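Local coordinates for protein GTP cyclohydrolase 1 type 2 homolog (Staphylococcus aureus subsp. aureus, PDB 3LNL) that is of unknown function but binds a pair of zinc ions and forms a toroid-shaped homohexamer of the NIF3 family, capped by PII-like domains, at residues B[15-20]-B[345-350]; B[127-132]-B[294-299]; B[243-248]-B[300-305]. The protein carries 2 engineered substitutions. One frame throughout, in Å; residues are numbered along the deposited sequence.

Contact 1: B[15-20]-B[345-350]; sequences DHHVPF and MNWFNI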
ATOM      1  N   ASP B  15      -4.457  34.651  -2.988  1.00 12.25           N
ATOM      2  CA  ASP B  15      -3.333  33.855  -2.612  1.00 13.92           C
ATOM      3  C   ASP B  15      -2.354  34.569  -1.640  1.00 14.54           C
ATOM      4  O   ASP B  15      -1.738  33.942  -0.759  1.00 13.34           O
ATOM      5  CB  ASP B  15      -2.587  33.417  -3.875  1.00 13.46           C
ATOM      6  CG  ASP B  15      -1.470  32.493  -3.554  1.00 15.86           C
ATOM      7  OD1 ASP B  15      -1.666  31.456  -2.931  1.00 15.72           O
ATOM      8  OD2 ASP B  15      -0.358  32.811  -3.923  1.00 18.90           O
ATOM      9  N   HIS B  16      -2.239  35.883  -1.788  1.00 14.69           N
ATOM     10  CA  HIS B  16      -1.415  36.670  -0.884  1.00 15.68           C
ATOM     11  C   HIS B  16      -1.943  36.535   0.553  1.00 16.00           C
ATOM     12  O   HIS B  16      -1.187  36.267   1.466  1.00 14.83           O
ATOM     13  CB  HIS B  16      -1.373  38.131  -1.341  1.00 16.82           C
ATOM     14  CG  HIS B  16      -0.595  39.020  -0.432  1.00 19.87           C
ATOM     15  ND1 HIS B  16       0.777  39.027  -0.405  1.00 23.50           N
ATOM     16  CD2 HIS B  16      -0.998  39.882   0.530  1.00 23.63           C
ATOM     17  CE1 HIS B  16       1.191  39.869   0.526  1.00 24.92           C
ATOM     18  NE2 HIS B  16       0.133  40.387   1.121  1.00 22.75           N
ATOM     19  N   HIS B  17      -3.252  36.693   0.741  1.00 15.90           N
ATOM     20  CA  HIS B  17      -3.809  36.715   2.072  1.00 15.43           C
ATOM     21  C   HIS B  17      -4.180  35.348   2.620  1.00 14.96           C
ATOM     22  O   HIS B  17      -4.163  35.166   3.838  1.00 14.97           O
ATOM     23  CB  HIS B  17      -5.013  37.663   2.122  1.00 16.52           C
ATOM     24  CG  HIS B  17      -4.670  39.104   1.894  1.00 15.66           C
ATOM     25  ND1 HIS B  17      -4.098  39.904   2.864  1.00 17.86           N
ATOM     26  CD2 HIS B  17      -4.852  39.901   0.809  1.00 17.07           C
ATOM     27  CE1 HIS B  17      -3.928  41.128   2.378  1.00 16.90           C
ATOM     28  NE2 HIS B  17      -4.370  41.149   1.131  1.00 15.10           N
ATOM     29  N   VAL B  18      -4.505  34.385   1.752  1.00 14.56           N
ATOM     30  CA  VAL B  18      -4.974  33.058   2.183  1.00 13.83           C
ATOM     31  C   VAL B  18      -4.325  32.021   1.271  1.00 14.82           C
ATOM     32  O   VAL B  18      -4.955  31.490   0.330  1.00 13.82           O
ATOM     33  CB  VAL B  18      -6.525  32.927   2.111  1.00 15.05           C
ATOM     34  CG1 VAL B  18      -7.020  31.569   2.680  1.00 12.02           C
ATOM     35  CG2 VAL B  18      -7.257  34.116   2.812  1.00 11.51           C
ATOM     36  N   PRO B  19      -3.025  31.797   1.480  1.00 15.36           N
ATOM     37  CA  PRO B  19      -2.234  31.136   0.439  1.00 16.07           C
ATOM     38  C   PRO B  19      -2.780  29.769   0.054  1.00 16.31           C
ATOM     39  O   PRO B  19      -2.996  28.925   0.932  1.00 14.95           O
ATOM     40  CB  PRO B  19      -0.859  30.975   1.068  1.00 16.68           C
ATOM     41  CG  PRO B  19      -0.819  31.901   2.220  1.00 16.21           C
ATOM     42  CD  PRO B  19      -2.192  32.390   2.540  1.00 15.58           C
ATOM     43  N   PHE B  20      -2.923  29.539  -1.252  1.00 15.75           N
ATOM     44  CA  PHE B  20      -3.493  28.279  -1.710  1.00 15.60           C
ATOM     45  C   PHE B  20      -2.622  27.086  -1.311  1.00 16.17           C
ATOM     46  O   PHE B  20      -3.136  25.982  -1.122  1.00 14.59           O
ATOM     47  CB  PHE B  20      -3.753  28.339  -3.197  1.00 16.64           C
ATOM     48  CG  PHE B  20      -4.919  29.212  -3.528  1.00 17.11           C
ATOM     49  CD1 PHE B  20      -4.737  30.522  -3.911  1.00 18.35           C
ATOM     50  CD2 PHE B  20      -6.215  28.746  -3.342  1.00 17.32           C
ATOM     51  CE1 PHE B  20      -5.817  31.345  -4.179  1.00 20.07           C
ATOM     52  CE2 PHE B  20      -7.311  29.559  -3.594  1.00 16.54           C
ATOM     53  CZ  PHE B  20      -7.120  30.857  -4.025  1.00 19.26           C
ATOM     54  N   MET B 345     -13.577  42.790   0.995  0.50 15.82           N
ATOM     55  CA  MET B 345     -13.849  44.226   0.932  0.50 16.65           C
ATOM     56  C   MET B 345     -12.675  45.027   1.482  0.50 16.80           C
ATOM     57  O   MET B 345     -12.301  46.060   0.926  0.50 16.01           O
ATOM     58  CB  MET B 345     -15.107  44.564   1.721  0.50 16.93           C
ATOM     59  CG  MET B 345     -16.357  44.069   1.060  0.50 18.98           C
ATOM     60  SD  MET B 345     -17.857  44.794   1.721  0.50 24.42           S
ATOM     61  CE  MET B 345     -17.622  44.661   3.522  0.50 23.37           C
ATOM     62  N   ASN B 346     -12.103  44.536   2.571  1.00 17.05           N
ATOM     63  CA  ASN B 346     -10.930  45.164   3.176  1.00 18.79           C
ATOM     64  C   ASN B 346      -9.700  45.067   2.283  1.00 18.01           C
ATOM     65  O   ASN B 346      -8.988  46.061   2.080  1.00 16.47           O
ATOM     66  CB  ASN B 346     -10.598  44.515   4.528  1.00 19.95           C
ATOM     67  CG  ASN B 346      -9.435  45.207   5.205  1.00 26.07           C
ATOM     68  OD1 ASN B 346      -9.386  46.453   5.238  1.00 35.62           O
ATOM     69  ND2 ASN B 346      -8.450  44.428   5.691  1.00 32.31           N
ATOM     70  N   TRP B 347      -9.438  43.870   1.752  1.00 16.88           N
ATOM     71  CA  TRP B 347      -8.300  43.701   0.838  1.00 16.80           C
ATOM     72  C   TRP B 347      -8.447  44.589  -0.405  1.00 17.15           C
ATOM     73  O   TRP B 347      -7.452  45.193  -0.894  1.00 17.45           O
ATOM     74  CB  TRP B 347      -8.130  42.240   0.409  1.00 15.91           C
ATOM     75  CG  TRP B 347      -7.958  41.313   1.531  1.00 17.56           C
ATOM     76  CD1 TRP B 347      -7.419  41.596   2.763  1.00 16.62           C
ATOM     77  CD2 TRP B 347      -8.315  39.918   1.557  1.00 15.59           C
ATOM     78  NE1 TRP B 347      -7.472  40.462   3.556  1.00 15.87           N
ATOM     79  CE2 TRP B 347      -7.991  39.424   2.838  1.00 17.22           C
ATOM     80  CE3 TRP B 347      -8.895  39.053   0.630  1.00 15.72           C
ATOM     81  CZ2 TRP B 347      -8.221  38.104   3.208  1.00 18.11           C
ATOM     82  CZ3 TRP B 347      -9.142  37.751   0.996  1.00 19.37           C
ATOM     83  CH2 TRP B 347      -8.792  37.281   2.286  1.00 19.15           C
ATOM     84  N   PHE B 348      -9.678  44.696  -0.913  1.00 16.92           N
ATOM     85  CA  PHE B 348      -9.937  45.541  -2.061  1.00 17.24           C
ATOM     86  C   PHE B 348      -9.747  47.037  -1.715  1.00 18.22           C
ATOM     87  O   PHE B 348      -9.292  47.788  -2.551  1.00 16.99           O
ATOM     88  CB  PHE B 348     -11.358  45.361  -2.594  1.00 17.63           C
ATOM     89  CG  PHE B 348     -11.585  44.128  -3.476  1.00 17.54           C
ATOM     90  CD1 PHE B 348     -12.890  43.838  -3.917  1.00 16.56           C
ATOM     91  CD2 PHE B 348     -10.547  43.279  -3.862  1.00 16.94           C
ATOM     92  CE1 PHE B 348     -13.144  42.720  -4.732  1.00 16.13           C
ATOM     93  CE2 PHE B 348     -10.787  42.150  -4.672  1.00 16.58           C
ATOM     94  CZ  PHE B 348     -12.089  41.867  -5.090  1.00 17.71           C
ATOM     95  N   ASN B 349     -10.152  47.444  -0.512  1.00 19.13           N
ATOM     96  CA  ASN B 349      -9.971  48.819  -0.071  1.00 21.33           C
ATOM     97  C   ASN B 349      -8.480  49.161  -0.105  1.00 22.11           C
ATOM     98  O   ASN B 349      -8.075  50.093  -0.758  1.00 23.99           O
ATOM     99  CB  ASN B 349     -10.519  49.046   1.332  1.00 21.09           C
ATOM    100  CG  ASN B 349     -10.266  50.476   1.807  1.00 22.66           C
ATOM    101  OD1 ASN B 349     -10.808  51.403   1.224  1.00 25.01           O
ATOM    102  ND2 ASN B 349      -9.449  50.656   2.851  1.00 21.14           N
ATOM    103  N   ILE B 350      -7.673  48.340   0.538  1.00 23.45           N
ATOM    104  CA  ILE B 350      -6.229  48.502   0.495  1.00 24.28           C
ATOM    105  C   ILE B 350      -5.716  48.680  -0.925  1.00 25.00           C
ATOM    106  O   ILE B 350      -4.894  49.514  -1.161  1.00 25.68           O
ATOM    107  CB  ILE B 350      -5.474  47.317   1.140  1.00 23.71           C
ATOM    108  CG1 ILE B 350      -5.898  47.123   2.573  1.00 21.91           C
ATOM    109  CG2 ILE B 350      -3.945  47.537   1.043  1.00 24.58           C
ATOM    110  CD1 ILE B 350      -5.590  48.213   3.510  1.00 31.22           C
TER
HETATM  111  O   HOH W   1      -4.694  43.687   0.035  1.00 29.49           O
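A face-to-face stack of His17 on Trp347 joins two helix ends within the NIF3 fold. His17 closes helix 7-17, near the start of the chain. Trp347 sits in the last turn of helix 336-350. The imidazole lies flat over the five-membered ring of the indole, with centroids 3.5 Å apart and planes tilted by 1°. The two side chains run past each other in opposite directions. With His17 CG beside the backbone N (chi1 -66°), the imidazole lies along the indole. His17 CB, placed by the backbone, makes a CH-pi contact, 3.7 Å from the centroid of the Trp347 six-membered ring. The imidazole thus covers the five-membered ring and CB the six-membered one. His17 ND1 and Trp347 NE1 come close, but their angle is too poor for a hydrogen bond.

The other face of the imidazole takes the edge of the His16 ring, with His16 CD2 over its centre. At the imidazole edge, His17 NE2 is 2.8 Å from a water, in the ring plane. The same water donates to Trp347 O over a longer 3.3 Å, so a polar bridge runs beside the stack.

Val18 is where the chain leaves the helix. Its side chain crosses the indole at about a right angle, and CG2 reaches Trp347 CH2 at 3.6 Å. Val18 also packs on Met101 and Leu105, and its carbonyl accepts from Asn104 ND2. Its side chain is about 8 Å from that of His68, a zinc ligand, but the contact takes no part in zinc binding. The turn beyond is tied back to the helix, where Phe20 N donates to Asp15 OD1 at 2.8 Å and 164°, nearly along the C-O axis.

Contact 2: B[127-132]-B[294-299]; sequences IINNQQ and EYQAVQ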
ATOM      1  N   ILE B 127      -4.813  30.126  16.725  1.00 12.43           N
ATOM      2  CA  ILE B 127      -4.679  29.000  15.860  1.00 12.26           C
ATOM      3  C   ILE B 127      -4.077  27.849  16.649  1.00 11.87           C
ATOM      4  O   ILE B 127      -3.167  28.058  17.463  1.00 11.41           O
ATOM      5  CB  ILE B 127      -3.784  29.324  14.618  1.00 12.04           C
ATOM      6  CG1 ILE B 127      -4.546  30.262  13.667  1.00 13.64           C
ATOM      7  CG2 ILE B 127      -3.352  28.018  13.888  1.00  9.83           C
ATOM      8  CD1 ILE B 127      -5.753  29.591  12.901  1.00 10.98           C
ATOM      9  N   ILE B 128      -4.586  26.640  16.384  1.00 11.59           N
ATOM     10  CA  ILE B 128      -3.990  25.397  16.911  1.00 12.72           C
ATOM     11  C   ILE B 128      -3.687  24.440  15.754  1.00 13.50           C
ATOM     12  O   ILE B 128      -4.021  24.706  14.567  1.00 12.39           O
ATOM     13  CB  ILE B 128      -4.901  24.700  18.003  1.00 12.76           C
ATOM     14  CG1 ILE B 128      -6.273  24.417  17.436  1.00 10.24           C
ATOM     15  CG2 ILE B 128      -4.935  25.538  19.300  1.00 12.02           C
ATOM     16  CD1 ILE B 128      -7.187  23.639  18.348  1.00 11.41           C
ATOM     17  N   ASN B 129      -3.046  23.327  16.094  1.00 13.94           N
ATOM     18  CA  ASN B 129      -2.623  22.327  15.100  1.00 15.11           C
ATOM     19  C   ASN B 129      -1.730  22.939  14.008  1.00 17.00           C
ATOM     20  O   ASN B 129      -1.869  22.642  12.816  1.00 19.85           O
ATOM     21  CB  ASN B 129      -3.838  21.592  14.496  1.00 15.23           C
ATOM     22  CG  ASN B 129      -4.650  20.830  15.552  1.00 14.11           C
ATOM     23  OD1 ASN B 129      -4.080  20.144  16.364  1.00 15.84           O
ATOM     24  ND2 ASN B 129      -5.959  21.034  15.600  1.00 12.26           N
ATOM     25  N   ASN B 130      -0.805  23.795  14.405  1.00 17.62           N
ATOM     26  CA  ASN B 130      -0.016  24.563  13.436  1.00 19.69           C
ATOM     27  C   ASN B 130       0.770  23.740  12.450  1.00 21.34           C
ATOM     28  O   ASN B 130       1.383  22.748  12.825  1.00 21.78           O
ATOM     29  CB  ASN B 130       0.945  25.522  14.136  1.00 19.37           C
ATOM     30  CG  ASN B 130       0.234  26.402  15.087  1.00 20.27           C
ATOM     31  OD1 ASN B 130      -0.465  25.892  15.934  1.00 19.14           O
ATOM     32  ND2 ASN B 130       0.289  27.717  14.883  1.00 21.40           N
ATOM     33  N   GLN B 131       0.771  24.187  11.187  1.00 22.66           N
ATOM     34  CA  GLN B 131       1.616  23.587  10.163  1.00 23.20           C
ATOM     35  C   GLN B 131       3.107  23.849  10.543  1.00 23.73           C
ATOM     36  O   GLN B 131       3.388  24.626  11.482  1.00 23.78           O
ATOM     37  CB  GLN B 131       1.252  24.150   8.767  1.00 23.29           C
ATOM     38  CG  GLN B 131      -0.215  23.994   8.430  1.00 24.44           C
ATOM     39  CD  GLN B 131      -0.590  24.455   7.017  1.00 26.96           C
ATOM     40  OE1 GLN B 131       0.191  25.140   6.338  1.00 22.78           O
ATOM     41  NE2 GLN B 131      -1.794  24.046   6.561  1.00 21.13           N
ATOM     42  N   GLN B 132       4.024  23.143   9.886  1.00 23.92           N
ATOM     43  CA  GLN B 132       5.471  23.397  10.016  1.00 25.37           C
ATOM     44  C   GLN B 132       5.964  23.799   8.643  1.00 25.38           C
ATOM     45  O   GLN B 132       5.669  23.144   7.656  1.00 25.19           O
ATOM     46  CB  GLN B 132       6.256  22.175  10.521  1.00 25.35           C
ATOM     47  CG  GLN B 132       5.966  21.791  11.979  1.00 27.30           C
ATOM     48  CD  GLN B 132       6.641  22.709  13.005  1.00 30.56           C
ATOM     49  OE1 GLN B 132       7.791  23.132  12.835  1.00 35.24           O
ATOM     50  NE2 GLN B 132       5.922  23.018  14.078  1.00 30.10           N
ATOM     51  N   GLU B 294     -10.520  15.594  18.440  1.00 13.38           N
ATOM     52  CA  GLU B 294     -11.065  15.904  19.778  1.00 13.07           C
ATOM     53  C   GLU B 294     -10.153  15.514  20.924  1.00 13.30           C
ATOM     54  O   GLU B 294     -10.057  16.252  21.925  1.00 11.80           O
ATOM     55  CB  GLU B 294     -12.487  15.352  19.986  1.00 13.70           C
ATOM     56  CG  GLU B 294     -12.705  13.825  19.979  1.00 13.77           C
ATOM     57  CD  GLU B 294     -12.803  13.208  18.578  1.00 13.10           C
ATOM     58  OE1 GLU B 294     -12.341  13.856  17.603  1.00 13.85           O
ATOM     59  OE2 GLU B 294     -13.316  12.050  18.465  1.00 15.15           O
ATOM     60  N   TYR B 295      -9.494  14.366  20.799  1.00 12.67           N
ATOM     61  CA  TYR B 295      -8.604  13.892  21.864  1.00 12.52           C
ATOM     62  C   TYR B 295      -7.371  14.818  21.986  1.00 13.78           C
ATOM     63  O   TYR B 295      -6.943  15.162  23.090  1.00 13.34           O
ATOM     64  CB  TYR B 295      -8.242  12.408  21.664  1.00 13.01           C
ATOM     65  CG  TYR B 295      -9.458  11.552  21.760  1.00 12.19           C
ATOM     66  CD1 TYR B 295     -10.148  11.169  20.621  1.00 10.62           C
ATOM     67  CD2 TYR B 295      -9.969  11.159  23.013  1.00 12.33           C
ATOM     68  CE1 TYR B 295     -11.335  10.401  20.714  1.00 12.31           C
ATOM     69  CE2 TYR B 295     -11.137  10.412  23.110  1.00 12.29           C
ATOM     70  CZ  TYR B 295     -11.830  10.055  21.949  1.00 16.14           C
ATOM     71  OH  TYR B 295     -12.998   9.337  22.033  1.00 15.78           O
ATOM     72  N   GLN B 296      -6.838  15.238  20.839  1.00 14.41           N
ATOM     73  CA  GLN B 296      -5.706  16.169  20.787  1.00 15.77           C
ATOM     74  C   GLN B 296      -6.095  17.557  21.318  1.00 14.70           C
ATOM     75  O   GLN B 296      -5.367  18.158  22.102  1.00 14.70           O
ATOM     76  CB  GLN B 296      -5.205  16.218  19.363  1.00 16.08           C
ATOM     77  CG  GLN B 296      -3.933  16.949  19.108  1.00 21.94           C
ATOM     78  CD  GLN B 296      -3.372  16.555  17.742  1.00 27.22           C
ATOM     79  OE1 GLN B 296      -2.721  15.534  17.636  1.00 31.13           O
ATOM     80  NE2 GLN B 296      -3.683  17.340  16.686  1.00 26.89           N
ATOM     81  N   ALA B 297      -7.309  17.995  20.992  1.00 13.59           N
ATOM     82  CA  ALA B 297      -7.853  19.234  21.542  1.00 13.73           C
ATOM     83  C   ALA B 297      -7.876  19.199  23.060  1.00 14.41           C
ATOM     84  O   ALA B 297      -7.448  20.176  23.722  1.00 13.68           O
ATOM     85  CB  ALA B 297      -9.228  19.527  20.995  1.00 11.94           C
ATOM     86  N   VAL B 298      -8.336  18.082  23.624  1.00 14.96           N
ATOM     87  CA  VAL B 298      -8.316  17.968  25.090  1.00 15.80           C
ATOM     88  C   VAL B 298      -6.878  18.000  25.617  1.00 16.87           C
ATOM     89  O   VAL B 298      -6.599  18.697  26.582  1.00 15.86           O
ATOM     90  CB  VAL B 298      -9.146  16.784  25.583  1.00 15.12           C
ATOM     91  CG1 VAL B 298      -8.881  16.536  27.105  1.00 17.64           C
ATOM     92  CG2 VAL B 298     -10.603  17.064  25.273  1.00 13.25           C
ATOM     93  N   GLN B 299      -5.954  17.302  24.955  1.00 19.14           N
ATOM     94  CA  GLN B 299      -4.537  17.356  25.349  1.00 20.56           C
ATOM     95  C   GLN B 299      -4.032  18.823  25.249  1.00 20.87           C
ATOM     96  O   GLN B 299      -3.193  19.226  26.011  1.00 20.06           O
ATOM     97  CB  GLN B 299      -3.614  16.517  24.436  1.00 21.81           C
ATOM     98  CG  GLN B 299      -3.797  14.990  24.306  1.00 26.01           C
ATOM     99  CD  GLN B 299      -3.385  14.419  22.868  1.00 33.18           C
ATOM    100  OE1 GLN B 299      -2.483  14.958  22.182  1.00 36.55           O
ATOM    101  NE2 GLN B 299      -4.093  13.350  22.412  1.00 36.04           N
TER
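Gln296 on helix 294-299 reaches Asn129 through one amide-amide hydrogen bond. Two residues earlier, Glu294 begins the helix and turns to the protein interior. Its OE1 accepts from Gly292 N, and its side chain packs on Phe305.

Gln296 points toward segment 127-132 and carries the contact. CG is anti to the backbone N (chi1 -171°) and the chain stays extended beyond it, so the amide is held well clear of the helix. Asn129 comes from the opposite direction. Gln296 NE2 donates to Asn129 OD1 at 2.9 Å with an N-H...O angle of 138°, clearly bent. The donor stands 44° out of the carbonyl plane of Asn129, off the lone pairs. The two amides are turned well away from coplanarity. Asn129 OD1 is a shared acceptor, since Gln300 NE2 also donates to it. Asn129 ND2 is bound to Leu242 O, which helps fix the rotation of the amide.

Ala297 follows and packs on Phe305 as well. Val298 and Gln299 continue the helix, and their backbone N atoms bond to Glu294 O and Tyr295 O.

On the other side, Ile128 pairs through its backbone with Gly243 and packs on Met245 and Gln300. At Asn129 phi turns positive, a kink in strand 125-142 before the chain runs on beside strand 229-238. The Asn129 side chain is about 13 Å from a bound zinc ion. Helix 294-299 itself links the neighbouring parallel strands 279-285 and 304-307, so the amide pair ties a beta-alpha-beta crossover of the NIF3 fold to the kink in strand 125-142.

Contact 3: B[243-248]-B[300-305]; sequences GVMAEV and QGADVF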
ATOM      1  N   GLY B 243      -8.015  24.741  13.133  1.00 13.11           N
ATOM      2  CA  GLY B 243      -8.747  24.977  14.347  1.00 12.72           C
ATOM      3  C   GLY B 243      -8.223  26.198  15.073  1.00 12.06           C
ATOM      4  O   GLY B 243      -7.149  26.722  14.773  1.00 12.72           O
ATOM      5  N   VAL B 244      -9.020  26.642  16.036  1.00 12.63           N
ATOM      6  CA  VAL B 244      -8.613  27.615  17.031  1.00 11.46           C
ATOM      7  C   VAL B 244      -8.929  27.125  18.428  1.00 11.21           C
ATOM      8  O   VAL B 244      -9.874  26.331  18.646  1.00 10.98           O
ATOM      9  CB  VAL B 244      -9.311  29.000  16.833  1.00 11.11           C
ATOM     10  CG1 VAL B 244      -8.807  29.661  15.510  1.00 10.37           C
ATOM     11  CG2 VAL B 244     -10.865  28.910  16.926  1.00  9.26           C
ATOM     12  N   MET B 245      -8.164  27.639  19.396  1.00 12.38           N
ATOM     13  CA  MET B 245      -8.514  27.527  20.809  1.00 12.14           C
ATOM     14  C   MET B 245      -8.920  28.908  21.218  1.00 13.27           C
ATOM     15  O   MET B 245      -8.248  29.863  20.858  1.00 13.85           O
ATOM     16  CB  MET B 245      -7.325  27.055  21.694  1.00 12.55           C
ATOM     17  CG  MET B 245      -7.733  26.678  23.131  1.00 14.40           C
ATOM     18  SD  MET B 245      -8.545  25.024  23.233  1.00 18.38           S
ATOM     19  CE  MET B 245      -7.122  23.949  22.822  1.00 12.64           C
ATOM     20  N   ALA B 246      -9.976  29.023  22.021  1.00 13.61           N
ATOM     21  CA  ALA B 246     -10.411  30.294  22.543  1.00 13.54           C
ATOM     22  C   ALA B 246     -11.085  30.071  23.910  1.00 14.43           C
ATOM     23  O   ALA B 246     -11.160  28.935  24.386  1.00 14.53           O
ATOM     24  CB  ALA B 246     -11.380  30.923  21.570  1.00 13.50           C
ATOM     25  N   GLU B 247     -11.558  31.153  24.528  1.00 14.76           N
ATOM     26  CA  GLU B 247     -12.260  31.067  25.811  1.00 15.88           C
ATOM     27  C   GLU B 247     -13.521  31.900  25.845  1.00 15.52           C
ATOM     28  O   GLU B 247     -13.652  32.916  25.126  1.00 15.12           O
ATOM     29  CB  GLU B 247     -11.384  31.433  27.042  1.00 16.18           C
ATOM     30  CG  GLU B 247      -9.997  31.771  26.818  1.00 20.99           C
ATOM     31  CD  GLU B 247      -9.349  32.352  28.066  1.00 24.27           C
ATOM     32  OE1 GLU B 247      -9.154  31.619  29.071  1.00 30.13           O
ATOM     33  OE2 GLU B 247      -9.114  33.571  28.076  1.00 28.84           O
ATOM     34  N   VAL B 248     -14.449  31.460  26.689  1.00 15.48           N
ATOM     35  CA  VAL B 248     -15.631  32.257  27.004  1.00 15.61           C
ATOM     36  C   VAL B 248     -15.166  33.317  27.953  1.00 16.71           C
ATOM     37  O   VAL B 248     -14.123  33.147  28.620  1.00 13.56           O
ATOM     38  CB  VAL B 248     -16.786  31.433  27.592  1.00 15.75           C
ATOM     39  CG1 VAL B 248     -17.410  30.615  26.483  1.00 15.90           C
ATOM     40  CG2 VAL B 248     -16.318  30.519  28.731  1.00 14.70           C
ATOM     41  N   GLN B 300      -4.523  19.589  24.281  1.00 20.45           N
ATOM     42  CA  GLN B 300      -4.095  20.982  24.078  1.00 20.77           C
ATOM     43  C   GLN B 300      -4.762  21.936  25.125  1.00 20.41           C
ATOM     44  O   GLN B 300      -4.474  23.114  25.146  1.00 20.37           O
ATOM     45  CB  GLN B 300      -4.399  21.409  22.626  1.00 21.60           C
ATOM     46  CG  GLN B 300      -3.503  20.746  21.483  1.00 23.38           C
ATOM     47  CD  GLN B 300      -4.164  20.662  20.054  1.00 24.31           C
ATOM     48  OE1 GLN B 300      -5.413  20.732  19.871  1.00 21.45           O
ATOM     49  NE2 GLN B 300      -3.318  20.524  19.043  1.00 28.81           N
ATOM     50  N   GLY B 301      -5.652  21.424  25.993  1.00 18.83           N
ATOM     51  CA  GLY B 301      -6.300  22.231  27.050  1.00 17.22           C
ATOM     52  C   GLY B 301      -7.790  22.546  26.853  1.00 16.32           C
ATOM     53  O   GLY B 301      -8.407  23.242  27.661  1.00 15.56           O
ATOM     54  N   ALA B 302      -8.403  22.035  25.796  1.00 15.23           N
ATOM     55  CA  ALA B 302      -9.829  22.281  25.588  1.00 13.80           C
ATOM     56  C   ALA B 302     -10.705  21.629  26.641  1.00 13.78           C
ATOM     57  O   ALA B 302     -10.466  20.512  27.013  1.00 15.27           O
ATOM     58  CB  ALA B 302     -10.253  21.807  24.202  1.00 13.09           C
ATOM     59  N   ASP B 303     -11.713  22.338  27.117  1.00 13.54           N
ATOM     60  CA  ASP B 303     -12.819  21.754  27.899  1.00 13.60           C
ATOM     61  C   ASP B 303     -13.930  21.145  27.047  1.00 13.51           C
ATOM     62  O   ASP B 303     -14.710  20.312  27.549  1.00 14.17           O
ATOM     63  CB  ASP B 303     -13.443  22.815  28.830  1.00 13.05           C
ATOM     64  CG  ASP B 303     -12.416  23.412  29.807  1.00 14.43           C
ATOM     65  OD1 ASP B 303     -11.556  22.651  30.306  1.00 15.68           O
ATOM     66  OD2 ASP B 303     -12.463  24.649  30.031  1.00 13.97           O
ATOM     67  N   VAL B 304     -14.007  21.564  25.772  1.00 13.09           N
ATOM     68  CA  VAL B 304     -15.009  21.078  24.833  1.00 11.92           C
ATOM     69  C   VAL B 304     -14.465  21.301  23.422  1.00 12.88           C
ATOM     70  O   VAL B 304     -13.677  22.244  23.167  1.00 12.96           O
ATOM     71  CB  VAL B 304     -16.409  21.798  25.041  1.00 13.27           C
ATOM     72  CG1 VAL B 304     -16.286  23.347  24.839  1.00 11.22           C
ATOM     73  CG2 VAL B 304     -17.503  21.201  24.131  1.00  8.55           C
ATOM     74  N   PHE B 305     -14.808  20.358  22.560  1.00 10.92           N
ATOM     75  CA  PHE B 305     -14.464  20.357  21.191  1.00 11.01           C
ATOM     76  C   PHE B 305     -15.726  20.604  20.388  1.00 11.48           C
ATOM     77  O   PHE B 305     -16.667  19.842  20.473  1.00 12.04           O
ATOM     78  CB  PHE B 305     -13.838  19.048  20.792  1.00 11.13           C
ATOM     79  CG  PHE B 305     -13.345  19.016  19.368  1.00 10.82           C
ATOM     80  CD1 PHE B 305     -12.263  19.800  18.971  1.00 13.27           C
ATOM     81  CD2 PHE B 305     -13.998  18.233  18.399  1.00 12.54           C
ATOM     82  CE1 PHE B 305     -11.792  19.760  17.673  1.00 15.56           C
ATOM     83  CE2 PHE B 305     -13.555  18.211  17.085  1.00 12.61           C
ATOM     84  CZ  PHE B 305     -12.451  18.977  16.710  1.00 13.49           C
TER
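Met245 on strand 240-253 extends over the turn that follows helix 294-299. CB leaves the strand pointing toward segment 300-305. CG stands anti to the backbone N (chi1 -169°), and the chain then bends at both chi2 and chi3. These bends lay the thioether over the backbone of the turn. SD comes first, 3.8 Å from both CB and CA of Ala302. CE goes further and meets Gln300. It is 3.6 Å from Gln300 O and 3.7 Å from Gln300 CB, with Ala302 N at 3.8 Å.

The turn under the methyl is a Schellman motif. Gly301 has the positive phi (109°) that ends the helix and turns the chain toward strand 304-307. That strand runs parallel to 279-285, which in turn pairs antiparallel with 240-253, so Met245 packs a strand of this mixed sheet against the loop that leads into another.

The methyl touches Gln300 near its root. The amide beyond is directed to another partner, Asn129 OD1. The Ala302 methyl also touches Ala297 of the helix and Ala284 of strand 279-285.

Contacts 2 and 3 are neighbours, with centres about 9 Å apart. They meet at Asn129 OD1, 2.8 Å from Gln300 NE2. Ala302 N probably bonds to Ala297 O at 2.9 Å, and Phe305 packs against Glu294 and Ala297 of contact 2. Their first segments lie on the neighbouring strands 125-142 and 240-253. Contact 1 stands apart, with centres about 26 and 27 Å from those of contacts 2 and 3, although its nearest atoms come within about 7 Å of contact 2. Neither contact 1 nor contact 2 reaches the zinc site; Val18 is about 11 Å and Asn129 about 13 Å from a zinc ion. Contact 3 lies away from it.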